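PDB 5YZW: Ifi204 from Mus musculus domesticus, which probably senses foreign DNA in innate immunity as an interferon-inducible PYHIN-family protein, recognising it through its HIN domains. Local coordinates for residues His6-Lys11 and Ile65-Gly70; Val13-Val18 and Ser55-Arg60; Val46-Thr51 and Leu75-Ala80; Asn61-Ser66 and Ser81-Val86. One frame throughout, in Å; residues are numbered along the deposited sequence.

Interaction 1: residues His6-Lys11 and Ile65-Gly70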
loop_
_atom_site.group_PDB
_atom_site.type_symbol
_atom_site.label_atom_id
_atom_site.label_comp_id
_atom_site.label_asym_id
_atom_site.label_seq_id
_atom_site.Cartn_x
_atom_site.Cartn_y
_atom_site.Cartn_z
ATOM N N HIS A 6 12.104 15.483 6.389
ATOM C CA HIS A 6 12.312 15.809 4.989
ATOM C C HIS A 6 13.680 15.317 4.529
ATOM O O HIS A 6 14.649 15.335 5.291
ATOM C CB HIS A 6 12.185 17.315 4.773
ATOM C CG HIS A 6 12.719 17.780 3.456
ATOM N ND1 HIS A 6 13.916 18.451 3.336
ATOM C CD2 HIS A 6 12.219 17.670 2.202
ATOM C CE1 HIS A 6 14.131 18.732 2.063
ATOM N NE2 HIS A 6 13.119 18.266 1.354
ATOM N N HIS A 7 13.752 14.864 3.280
ATOM C CA HIS A 7 14.995 14.352 2.716
ATOM C C HIS A 7 15.229 14.982 1.357
ATOM O O HIS A 7 14.328 15.018 0.519
ATOM C CB HIS A 7 14.977 12.829 2.599
ATOM C CG HIS A 7 14.863 12.138 3.917
ATOM N ND1 HIS A 7 15.964 11.782 4.669
ATOM C CD2 HIS A 7 13.778 11.755 4.631
ATOM C CE1 HIS A 7 15.560 11.203 5.787
ATOM N NE2 HIS A 7 14.239 11.177 5.789
ATOM N N HIS A 8 16.442 15.485 1.147
ATOM C CA HIS A 8 16.788 16.106 -0.126
ATOM C C HIS A 8 16.791 15.095 -1.261
ATOM O O HIS A 8 16.394 15.421 -2.380
ATOM C CB HIS A 8 18.166 16.771 -0.029
ATOM C CG HIS A 8 18.196 17.967 0.867
ATOM N ND1 HIS A 8 17.410 19.079 0.649
ATOM C CD2 HIS A 8 18.898 18.217 1.997
ATOM C CE1 HIS A 8 17.633 19.966 1.601
ATOM N NE2 HIS A 8 18.528 19.465 2.435
ATOM N N GLY A 9 17.267 13.874 -1.013
ATOM C CA GLY A 9 17.488 12.964 -2.115
ATOM C C GLY A 9 18.686 13.433 -2.908
ATOM O O GLY A 9 19.470 14.259 -2.423
ATOM N N PRO A 10 18.864 12.914 -4.146
ATOM C CA PRO A 10 17.934 11.949 -4.768
ATOM C C PRO A 10 18.137 10.478 -4.363
ATOM O O PRO A 10 19.273 10.051 -4.141
ATOM C CB PRO A 10 18.215 12.122 -6.261
ATOM C CG PRO A 10 19.740 12.499 -6.318
ATOM C CD PRO A 10 20.026 13.233 -5.009
ATOM N N LYS A 11 17.036 9.728 -4.244
ATOM C CA LYS A 11 17.080 8.273 -4.101
ATOM C C LYS A 11 16.773 7.645 -5.453
ATOM O O LYS A 11 15.752 7.968 -6.075
ATOM C CB LYS A 11 16.069 7.753 -3.063
ATOM C CG LYS A 11 16.283 6.253 -2.680
ATOM C CD LYS A 11 15.137 5.666 -1.766
ATOM C CE LYS A 11 15.009 6.447 -0.482
ATOM N NZ LYS A 11 16.299 6.460 0.277
ATOM N N ILE A 65 14.167 10.079 -6.911
ATOM C CA ILE A 65 13.172 10.745 -6.070
ATOM C C ILE A 65 13.882 11.744 -5.160
ATOM O O ILE A 65 14.753 11.356 -4.375
ATOM C CB ILE A 65 12.362 9.739 -5.233
ATOM C CG1 ILE A 65 11.648 8.711 -6.124
ATOM C CG2 ILE A 65 11.352 10.487 -4.367
ATOM C CD1 ILE A 65 10.890 7.619 -5.318
ATOM N N SER A 66 13.472 13.010 -5.216
ATOM C CA SER A 66 14.031 14.040 -4.345
ATOM C C SER A 66 12.934 14.742 -3.551
ATOM O O SER A 66 11.746 14.573 -3.814
ATOM C CB SER A 66 14.828 15.074 -5.163
ATOM O OG SER A 66 15.694 14.430 -6.073
ATOM N N ASP A 67 13.382 15.586 -2.618
ATOM C CA ASP A 67 12.523 16.322 -1.700
ATOM C C ASP A 67 11.309 15.506 -1.281
ATOM O O ASP A 67 10.173 15.908 -1.564
ATOM C CB ASP A 67 12.088 17.647 -2.327
ATOM C CG ASP A 67 13.266 18.572 -2.602
ATOM O OD1 ASP A 67 13.893 19.047 -1.626
ATOM O OD2 ASP A 67 13.576 18.811 -3.789
ATOM N N TYR A 68 11.534 14.372 -0.632
ATOM C CA TYR A 68 10.473 13.470 -0.229
ATOM C C TYR A 68 10.418 13.443 1.288
ATOM O O TYR A 68 11.348 13.879 1.971
ATOM C CB TYR A 68 10.698 12.066 -0.801
ATOM C CG TYR A 68 12.017 11.407 -0.407
ATOM C CD1 TYR A 68 12.110 10.630 0.745
ATOM C CD2 TYR A 68 13.157 11.541 -1.194
ATOM C CE1 TYR A 68 13.295 10.016 1.113
ATOM C CE2 TYR A 68 14.367 10.914 -0.829
ATOM C CZ TYR A 68 14.420 10.162 0.316
ATOM O OH TYR A 68 15.579 9.541 0.708
ATOM N N PHE A 69 9.312 12.947 1.810
ATOM C CA PHE A 69 9.060 12.987 3.238
ATOM C C PHE A 69 8.815 11.579 3.748
ATOM O O PHE A 69 8.131 10.788 3.085
ATOM C CB PHE A 69 7.858 13.858 3.562
ATOM C CG PHE A 69 8.085 15.311 3.315
ATOM C CD1 PHE A 69 7.960 15.839 2.042
ATOM C CD2 PHE A 69 8.421 16.156 4.367
ATOM C CE1 PHE A 69 8.177 17.182 1.815
ATOM C CE2 PHE A 69 8.632 17.500 4.150
ATOM C CZ PHE A 69 8.512 18.015 2.871
ATOM N N GLY A 70 9.376 11.277 4.908
ATOM C CA GLY A 70 9.112 10.029 5.592
ATOM C C GLY A 70 8.047 10.240 6.645
ATOM O O GLY A 70 8.183 11.101 7.514
#
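H7 and Y68 exchange both backbone bonds of an antiparallel pair: H7 N gives to Y68 O at 2.9 Å, and Y68 N returns to H7 O at 3.1 Å. One residue back, D67 N turns to H8 O (3.0 Å), coming from well above that carbonyl's plane. Beyond the cis peptide at P10 the chains pair again, K11 N reaching I65 O and I65 N reaching K11 O, each at 2.8 Å. In the D67 conformer modelled here, H6 and D67 lie side by side, ring and carboxylate only 11° apart, and H6 NE2 gives in its ring plane to the anti lone pair of D67 OD1 at 3.2 Å. Y68 CG sits between backbone N and carbonyl carbon (chi1 58°), which brings the ring against H7, whose CB packs over one face. Bent at its last two torsions, K11 crosses the tyrosine at about a right angle and gives a weak bond from NZ to Y68 OH; the lysine also makes a cation-pi contact with F44. H7 NE2 has a weak bond to D5. With D67 and Y68 both opposite H7, this is a G1 beta bulge in the first OB-fold barrel of the HIN domain.

Interaction 2: residues Val13-Val18 and Ser55-Arg60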
loop_
_atom_site.group_PDB
_atom_site.type_symbol
_atom_site.label_atom_id
_atom_site.label_comp_id
_atom_site.label_asym_id
_atom_site.label_seq_id
_atom_site.Cartn_x
_atom_site.Cartn_y
_atom_site.Cartn_z
ATOM N N VAL A 13 15.741 4.523 -7.634
ATOM C CA VAL A 13 14.982 3.299 -7.384
ATOM C C VAL A 13 14.410 2.725 -8.673
ATOM O O VAL A 13 14.210 3.424 -9.669
ATOM C CB VAL A 13 13.839 3.504 -6.353
ATOM C CG1 VAL A 13 14.385 4.016 -5.047
ATOM C CG2 VAL A 13 12.786 4.482 -6.888
ATOM N N MET A 14 14.124 1.429 -8.625
ATOM C CA MET A 14 13.295 0.788 -9.628
ATOM C C MET A 14 11.873 0.642 -9.093
ATOM O O MET A 14 11.675 0.202 -7.961
ATOM C CB MET A 14 13.840 -0.583 -10.017
ATOM C CG MET A 14 13.137 -1.110 -11.261
ATOM S SD MET A 14 13.606 -2.764 -11.765
ATOM C CE MET A 14 15.005 -2.420 -12.850
ATOM N N VAL A 15 10.897 1.031 -9.910
ATOM C CA VAL A 15 9.481 0.833 -9.603
ATOM C C VAL A 15 9.143 -0.645 -9.723
ATOM O O VAL A 15 9.353 -1.251 -10.776
ATOM C CB VAL A 15 8.608 1.668 -10.548
ATOM C CG1 VAL A 15 7.128 1.472 -10.211
ATOM C CG2 VAL A 15 9.016 3.139 -10.485
ATOM N N LEU A 16 8.597 -1.226 -8.651
ATOM C CA LEU A 16 8.203 -2.633 -8.651
ATOM C C LEU A 16 6.719 -2.837 -8.945
ATOM O O LEU A 16 6.363 -3.671 -9.777
ATOM C CB LEU A 16 8.555 -3.277 -7.308
ATOM C CG LEU A 16 10.048 -3.228 -6.944
ATOM C CD1 LEU A 16 10.339 -4.131 -5.768
ATOM C CD2 LEU A 16 10.933 -3.597 -8.109
ATOM N N LYS A 17 5.850 -2.088 -8.282
ATOM C CA LYS A 17 4.405 -2.260 -8.388
ATOM C C LYS A 17 3.742 -0.934 -8.048
ATOM O O LYS A 17 4.294 -0.122 -7.297
ATOM C CB LYS A 17 3.916 -3.411 -7.490
ATOM C CG LYS A 17 3.587 -3.078 -6.027
ATOM C CD LYS A 17 2.099 -2.755 -5.747
ATOM C CE LYS A 17 1.931 -2.078 -4.375
ATOM N NZ LYS A 17 0.512 -1.844 -4.088
ATOM N N VAL A 18 2.576 -0.700 -8.653
ATOM C CA VAL A 18 1.850 0.553 -8.479
ATOM C C VAL A 18 0.357 0.226 -8.467
ATOM O O VAL A 18 -0.073 -0.753 -9.076
ATOM C CB VAL A 18 2.221 1.545 -9.610
ATOM C CG1 VAL A 18 1.689 1.057 -10.947
ATOM C CG2 VAL A 18 1.693 2.961 -9.321
ATOM N N SER A 55 2.531 8.678 -15.023
ATOM C CA SER A 55 3.331 8.322 -16.196
ATOM C C SER A 55 4.756 7.895 -15.863
ATOM O O SER A 55 5.423 7.323 -16.726
ATOM C CB SER A 55 3.395 9.490 -17.184
ATOM O OG SER A 55 4.017 10.613 -16.589
ATOM N N LYS A 56 5.250 8.145 -14.657
ATOM C CA LYS A 56 6.606 7.730 -14.318
ATOM C C LYS A 56 6.679 6.519 -13.397
ATOM O O LYS A 56 7.716 5.836 -13.367
ATOM C CB LYS A 56 7.370 8.900 -13.687
ATOM C CG LYS A 56 7.725 9.960 -14.737
ATOM C CD LYS A 56 8.301 11.212 -14.113
ATOM C CE LYS A 56 8.342 12.348 -15.133
ATOM N NZ LYS A 56 9.034 13.535 -14.555
ATOM N N PHE A 57 5.614 6.213 -12.667
ATOM C CA PHE A 57 5.626 5.023 -11.821
ATOM C C PHE A 57 5.053 3.846 -12.614
ATOM O O PHE A 57 3.969 3.315 -12.341
ATOM C CB PHE A 57 4.879 5.289 -10.524
ATOM C CG PHE A 57 5.668 6.097 -9.539
ATOM C CD1 PHE A 57 5.783 7.478 -9.687
ATOM C CD2 PHE A 57 6.329 5.476 -8.483
ATOM C CE1 PHE A 57 6.521 8.224 -8.772
ATOM C CE2 PHE A 57 7.068 6.208 -7.567
ATOM C CZ PHE A 57 7.165 7.589 -7.707
ATOM N N ILE A 58 5.815 3.471 -13.631
ATOM C CA ILE A 58 5.548 2.295 -14.453
ATOM C C ILE A 58 6.459 1.176 -13.965
ATOM O O ILE A 58 7.666 1.399 -13.847
ATOM C CB ILE A 58 5.803 2.584 -15.941
ATOM C CG1 ILE A 58 4.963 3.773 -16.400
ATOM C CG2 ILE A 58 5.531 1.347 -16.785
ATOM C CD1 ILE A 58 3.487 3.561 -16.185
ATOM N N PRO A 59 5.934 -0.010 -13.661
ATOM C CA PRO A 59 6.805 -1.112 -13.236
ATOM C C PRO A 59 7.992 -1.290 -14.177
ATOM O O PRO A 59 7.839 -1.315 -15.397
ATOM C CB PRO A 59 5.862 -2.313 -13.260
ATOM C CG PRO A 59 4.498 -1.702 -12.850
ATOM C CD PRO A 59 4.498 -0.370 -13.581
ATOM N N ARG A 60 9.190 -1.386 -13.592
ATOM C CA ARG A 60 10.508 -1.567 -14.211
ATOM C C ARG A 60 11.155 -0.248 -14.638
ATOM O O ARG A 60 12.318 -0.255 -15.019
ATOM C CB ARG A 60 10.499 -2.534 -15.409
ATOM C CG ARG A 60 9.801 -3.851 -15.097
ATOM C CD ARG A 60 9.898 -4.854 -16.232
ATOM N NE ARG A 60 11.159 -5.601 -16.241
ATOM C CZ ARG A 60 11.759 -6.170 -15.190
ATOM N NH1 ARG A 60 11.230 -6.145 -13.972
ATOM N NH2 ARG A 60 12.909 -6.803 -15.376
#
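An inverse gamma turn centred on F57, in the loop between strands 43-48 and 62-71, packs against V15 and V18 on the barrel strand 11-25. V15 points at the loop: its CB rests 3.4 Å from I58 O, and its CG2 meets F57 CD2 at 4.1 Å, the two side chains crossing at about a right angle. The one backbone hydrogen bond between the segments runs from R60 N to V15 O, 2.8 Å long and almost straight at 175°; P59 CA leans on the same oxygen. Strand 11-25 bends here through a classic beta bulge, L16 and K17 both facing T36, as the OB-fold barrel curls. Past the bulge V18 turns back to the loop. Its CG1, set between the backbone N and the carbonyl carbon (chi1 68°), comes 3.5 Å from F57 O and also touches P59 CD, while CG2 lies against F57 CB. P59 CB reaches across to L16 O at 3.8 Å. At the other end M14 CG, anti to its backbone N, passes R60 O. The F57 ring stands edge-to-face with F33, and K56 O, which takes a weak bond from I58 N, also receives N61 ND2.

Interaction 3: residues Val46-Thr51 and Leu75-Ala80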
loop_
_atom_site.group_PDB
_atom_site.type_symbol
_atom_site.label_atom_id
_atom_site.label_comp_id
_atom_site.label_asym_id
_atom_site.label_seq_id
_atom_site.Cartn_x
_atom_site.Cartn_y
_atom_site.Cartn_z
ATOM N N VAL A 46 5.707 3.861 -1.130
ATOM C CA VAL A 46 5.636 5.249 -1.561
ATOM C C VAL A 46 4.179 5.666 -1.671
ATOM O O VAL A 46 3.368 4.950 -2.272
ATOM C CB VAL A 46 6.339 5.455 -2.919
ATOM C CG1 VAL A 46 6.282 6.928 -3.335
ATOM C CG2 VAL A 46 7.782 4.976 -2.839
ATOM N N LYS A 47 3.872 6.844 -1.139
ATOM C CA LYS A 47 2.601 7.523 -1.332
ATOM C C LYS A 47 2.830 8.715 -2.249
ATOM O O LYS A 47 3.585 9.634 -1.903
ATOM C CB LYS A 47 2.030 7.977 0.007
ATOM C CG LYS A 47 1.323 6.867 0.779
ATOM C CD LYS A 47 1.124 7.270 2.251
ATOM C CE LYS A 47 0.236 6.266 3.009
ATOM N NZ LYS A 47 0.015 6.747 4.394
ATOM N N VAL A 48 2.190 8.694 -3.413
ATOM C CA VAL A 48 2.351 9.715 -4.440
ATOM C C VAL A 48 1.090 10.557 -4.442
ATOM O O VAL A 48 0.013 10.080 -4.831
ATOM C CB VAL A 48 2.613 9.093 -5.815
ATOM C CG1 VAL A 48 2.707 10.179 -6.879
ATOM C CG2 VAL A 48 3.900 8.247 -5.759
ATOM N N PHE A 49 1.213 11.813 -3.996
ATOM C CA PHE A 49 0.064 12.712 -3.909
ATOM C C PHE A 49 -0.068 13.673 -5.090
ATOM O O PHE A 49 -1.059 14.410 -5.152
ATOM C CB PHE A 49 0.123 13.508 -2.600
ATOM C CG PHE A 49 0.004 12.648 -1.373
ATOM C CD1 PHE A 49 -1.222 12.105 -1.007
ATOM C CD2 PHE A 49 1.122 12.358 -0.597
ATOM C CE1 PHE A 49 -1.341 11.303 0.123
ATOM C CE2 PHE A 49 1.008 11.564 0.526
ATOM C CZ PHE A 49 -0.232 11.036 0.888
ATOM N N ASP A 50 0.895 13.696 -6.020
ATOM C CA ASP A 50 0.748 14.382 -7.308
ATOM C C ASP A 50 0.602 13.296 -8.370
ATOM O O ASP A 50 1.599 12.759 -8.867
ATOM C CB ASP A 50 1.946 15.287 -7.604
ATOM C CG ASP A 50 1.728 16.175 -8.823
ATOM O OD1 ASP A 50 0.789 15.920 -9.611
ATOM O OD2 ASP A 50 2.513 17.128 -9.004
ATOM N N THR A 51 -0.643 12.980 -8.729
ATOM C CA THR A 51 -0.851 11.841 -9.610
ATOM C C THR A 51 -0.475 12.137 -11.047
ATOM O O THR A 51 -0.553 11.227 -11.886
ATOM C CB THR A 51 -2.305 11.341 -9.499
ATOM O OG1 THR A 51 -3.213 12.404 -9.813
ATOM C CG2 THR A 51 -2.556 10.881 -8.075
ATOM N N LEU A 75 7.285 6.664 2.152
ATOM C CA LEU A 75 7.937 7.791 1.488
ATOM C C LEU A 75 6.863 8.588 0.764
ATOM O O LEU A 75 6.128 8.041 -0.070
ATOM C CB LEU A 75 9.006 7.339 0.491
ATOM C CG LEU A 75 10.196 6.519 0.959
ATOM C CD1 LEU A 75 11.276 6.511 -0.136
ATOM C CD2 LEU A 75 10.763 7.044 2.272
ATOM N N GLU A 76 6.753 9.872 1.093
ATOM C CA GLU A 76 5.693 10.708 0.548
ATOM C C GLU A 76 6.263 11.666 -0.499
ATOM O O GLU A 76 7.291 12.307 -0.263
ATOM C CB GLU A 76 4.978 11.473 1.668
ATOM C CG GLU A 76 4.175 10.549 2.611
ATOM C CD GLU A 76 3.255 11.300 3.567
ATOM O OE1 GLU A 76 2.355 10.647 4.159
ATOM O OE2 GLU A 76 3.440 12.522 3.745
ATOM N N ILE A 77 5.590 11.748 -1.648
ATOM C CA ILE A 77 5.948 12.612 -2.771
ATOM C C ILE A 77 4.773 13.545 -3.038
ATOM O O ILE A 77 3.662 13.082 -3.330
ATOM C CB ILE A 77 6.259 11.798 -4.036
ATOM C CG1 ILE A 77 7.399 10.809 -3.774
ATOM C CG2 ILE A 77 6.577 12.738 -5.185
ATOM C CD1 ILE A 77 7.738 9.935 -4.959
ATOM N N TYR A 78 5.017 14.849 -2.974
ATOM C CA TYR A 78 3.951 15.833 -3.087
ATOM C C TYR A 78 3.946 16.619 -4.396
ATOM O O TYR A 78 2.960 17.312 -4.672
ATOM C CB TYR A 78 4.039 16.808 -1.905
ATOM C CG TYR A 78 3.617 16.162 -0.603
ATOM C CD1 TYR A 78 2.274 15.981 -0.308
ATOM C CD2 TYR A 78 4.559 15.701 0.316
ATOM C CE1 TYR A 78 1.878 15.386 0.866
ATOM C CE2 TYR A 78 4.164 15.096 1.510
ATOM C CZ TYR A 78 2.824 14.942 1.770
ATOM O OH TYR A 78 2.400 14.340 2.937
ATOM N N ARG A 79 5.000 16.541 -5.206
ATOM C CA ARG A 79 5.102 17.346 -6.425
ATOM C C ARG A 79 5.722 16.542 -7.559
ATOM O O ARG A 79 6.638 15.747 -7.336
ATOM C CB ARG A 79 5.960 18.608 -6.217
ATOM C CG ARG A 79 5.375 19.637 -5.258
ATOM C CD ARG A 79 6.486 20.441 -4.562
ATOM N NE ARG A 79 6.178 20.666 -3.146
ATOM C CZ ARG A 79 6.688 19.957 -2.136
ATOM N NH1 ARG A 79 7.544 18.971 -2.374
ATOM N NH2 ARG A 79 6.343 20.235 -0.884
ATOM N N ALA A 80 5.253 16.801 -8.786
ATOM C CA ALA A 80 5.844 16.190 -9.974
ATOM C C ALA A 80 7.345 16.478 -10.086
ATOM O O ALA A 80 8.117 15.617 -10.528
ATOM C CB ALA A 80 5.116 16.682 -11.232
HETATM O O HOH W 1 2.281 8.334 5.279
#
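F49 and Y78 lie side by side with ring planes 12° apart, but slid so far that they barely overlap. Their centroids are 5.0 Å apart and the closest atoms, F49 CD2 and Y78 CE1, come to 3.4 Å. The edge of the phenylalanine is taken by E76, whose CG and CD lie near the ring plane, CD 3.8 Å from F49 CE2. The guanidinium of R79 has Y78 CB over its centre. H187 meets F49 edge-to-face and accepts a hydrogen bond from K47 NZ, linking this barrel to the loop between strands 180-183 and 189-192 in the second half of the chain. K47 and E76 run alongside each other in the same direction; their charged ends stay beyond salt-bridge range and are joined by a water that gives to E76 OE1 and accepts from K47 NZ at 2.9 Å. Strands 43-48 and 74-77 are parallel here, a pairing that helps close the OB-fold barrel. K47 is gripped through both backbone polar atoms, N on L75 O at 2.8 Å and O by I77 N, and F49 N continues the pattern onto I77 O. On the opposite face from K47 and E76, V46 CG1 meets I77 CD1 at 3.7 Å, with V48 CG2 beside the same methyl. Where the strands end, D50 CG is anti to its backbone N (chi1 -171°) and OD2 takes A80 N at 2.8 Å from above the carboxylate plane, while OD1 receives A52 N.

Interaction 4: residues Asn61-Ser66 and Ser81-Val86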
loop_
_atom_site.group_PDB
_atom_site.type_symbol
_atom_site.label_atom_id
_atom_site.label_comp_id
_atom_site.label_asym_id
_atom_site.label_seq_id
_atom_site.Cartn_x
_atom_site.Cartn_y
_atom_site.Cartn_z
ATOM N N ASN A 61 10.449 0.879 -14.573
ATOM C CA ASN A 61 11.082 2.172 -14.813
ATOM C C ASN A 61 12.052 2.488 -13.679
ATOM O O ASN A 61 11.803 2.162 -12.518
ATOM C CB ASN A 61 10.011 3.263 -14.919
ATOM C CG ASN A 61 10.482 4.508 -15.653
ATOM O OD1 ASN A 61 11.555 4.532 -16.288
ATOM N ND2 ASN A 61 9.660 5.558 -15.585
ATOM N N ILE A 62 13.179 3.107 -14.010
ATOM C CA ILE A 62 14.142 3.531 -13.000
ATOM C C ILE A 62 14.042 5.046 -12.871
ATOM O O ILE A 62 13.969 5.757 -13.880
ATOM C CB ILE A 62 15.562 3.057 -13.347
ATOM C CG1 ILE A 62 15.561 1.529 -13.416
ATOM C CG2 ILE A 62 16.530 3.448 -12.268
ATOM C CD1 ILE A 62 16.782 0.962 -14.096
ATOM N N ILE A 63 13.954 5.535 -11.628
ATOM C CA ILE A 63 13.582 6.924 -11.364
ATOM C C ILE A 63 14.418 7.449 -10.202
ATOM O O ILE A 63 15.016 6.684 -9.441
ATOM C CB ILE A 63 12.053 7.080 -11.060
ATOM C CG1 ILE A 63 11.669 6.332 -9.788
ATOM C CG2 ILE A 63 11.186 6.611 -12.236
ATOM C CD1 ILE A 63 10.158 6.447 -9.391
ATOM N N ALA A 64 14.470 8.779 -10.080
ATOM C CA ALA A 64 15.224 9.449 -9.020
ATOM C C ALA A 64 14.240 10.297 -8.224
ATOM O O ALA A 64 13.523 11.118 -8.802
ATOM C CB ALA A 64 16.374 10.303 -9.611
ATOM N N ILE A 65 14.167 10.079 -6.911
ATOM C CA ILE A 65 13.172 10.745 -6.070
ATOM C C ILE A 65 13.882 11.744 -5.160
ATOM O O ILE A 65 14.753 11.356 -4.375
ATOM C CB ILE A 65 12.362 9.739 -5.233
ATOM C CG1 ILE A 65 11.648 8.711 -6.124
ATOM C CG2 ILE A 65 11.352 10.487 -4.367
ATOM C CD1 ILE A 65 10.890 7.619 -5.318
ATOM N N SER A 66 13.472 13.010 -5.216
ATOM C CA SER A 66 14.031 14.040 -4.345
ATOM C C SER A 66 12.934 14.742 -3.551
ATOM O O SER A 66 11.746 14.573 -3.814
ATOM C CB SER A 66 14.828 15.074 -5.163
ATOM O OG SER A 66 15.694 14.430 -6.073
ATOM N N SER A 81 7.782 17.675 -9.678
ATOM C CA SER A 81 9.201 18.033 -9.775
ATOM C C SER A 81 10.101 17.151 -8.915
ATOM O O SER A 81 11.327 17.208 -9.080
ATOM C CB SER A 81 9.423 19.501 -9.379
ATOM O OG SER A 81 8.666 19.822 -8.221
ATOM N N CYS A 82 9.531 16.341 -8.020
ATOM C CA CYS A 82 10.336 15.501 -7.141
ATOM C C CYS A 82 10.992 14.335 -7.871
ATOM O O CYS A 82 11.903 13.714 -7.317
ATOM C CB CYS A 82 9.473 14.920 -5.996
ATOM S SG CYS A 82 8.653 16.124 -4.900
ATOM N N VAL A 83 10.521 13.986 -9.066
ATOM C CA VAL A 83 10.886 12.728 -9.717
ATOM C C VAL A 83 11.389 13.016 -11.129
ATOM O O VAL A 83 10.779 13.798 -11.863
ATOM C CB VAL A 83 9.686 11.754 -9.763
ATOM C CG1 VAL A 83 10.099 10.434 -10.397
ATOM C CG2 VAL A 83 9.093 11.520 -8.346
ATOM N N SER A 84 12.513 12.395 -11.504
ATOM C CA SER A 84 13.017 12.421 -12.880
ATOM C C SER A 84 13.346 10.986 -13.284
ATOM O O SER A 84 13.565 10.131 -12.420
ATOM C CB SER A 84 14.245 13.335 -13.021
ATOM O OG SER A 84 15.329 12.800 -12.295
ATOM N N ASP A 85 13.341 10.704 -14.609
ATOM C CA ASP A 85 13.457 9.312 -15.056
ATOM C C ASP A 85 14.234 9.099 -16.366
ATOM O O ASP A 85 13.966 8.124 -17.080
ATOM C CB ASP A 85 12.066 8.683 -15.222
ATOM C CG ASP A 85 11.377 9.071 -16.538
ATOM O OD1 ASP A 85 11.472 10.245 -16.970
ATOM O OD2 ASP A 85 10.720 8.184 -17.132
ATOM N N VAL A 86 15.219 9.929 -16.690
ATOM C CA VAL A 86 15.899 9.795 -17.982
ATOM C C VAL A 86 17.266 9.148 -17.767
ATOM O O VAL A 86 18.222 9.814 -17.357
ATOM C CB VAL A 86 16.011 11.135 -18.712
ATOM C CG1 VAL A 86 16.755 10.947 -20.052
ATOM C CG2 VAL A 86 14.625 11.717 -18.943
HETATM O O HOH W 2 15.665 6.117 -16.191
#
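N61 ND2 is gripped by two acceptors, D85 OD2 across the contact and K56 O in the preceding loop. The bond to D85 OD2 is 3.2 Å long and nearly straight at 172°. It leaves in the amide plane and meets the carboxylate on its anti side; amide and carboxylate stand 84° apart. With D85 CG between backbone N and carbonyl carbon (chi1 80°), the carboxylate is brought to the amide; D85 CB packs on I63 CG2 at 3.7 Å. A water links the two backbones close by, giving to I62 O and, more weakly, to D85 O. Further along, the short strand 83-84 adds antiparallel to the edge of 62-71 away from 11-25, in the first OB-fold sheet. A64 and S84 form its hydrogen-bonded pair, A64 N to S84 O at 2.9 Å and S84 N to A64 O at 3.2 Å; V83 CA also comes up against A64 O. I65 faces V83 in the neighbouring non-hydrogen-bonded pair. Their side chains, with I63, lie on the inner apolar side, where V83 CG1 touches I63 CB at 3.9 Å and I77 lies close. On the other face, A64 CB rests beside S84 OG. The shortest polar bond is S66 N to C82 O, 2.7 Å, at the end of the 3-10 turn; C82 CB in turn sits 3.2 Å from S66 O.

Overall arrangement
All four contacts lie in one OB-fold barrel. Interactions 1 and 4 share I65 and S66 of strand 62-71, which has 6-11 on one edge and 81-86 on the other; interactions 2 and 3 use its neighbours, strands 11-25 and 74-77. Interaction 2 joins interaction 4 through V13 O and I63 N (2.9 Å), centres about 10 Å apart. Interaction 3 meets interaction 1 where F69 O faces E76 N. The apolar interior runs through all of them: I77 CD1 of interaction 3 touches I65 CG2 at 3.7 Å and F57 CZ of interaction 2 at 3.7 Å, and F57 CE2 reaches I63 CD1 of interaction 4. Interactions 1 and 2 are farthest apart, centres about 17 Å.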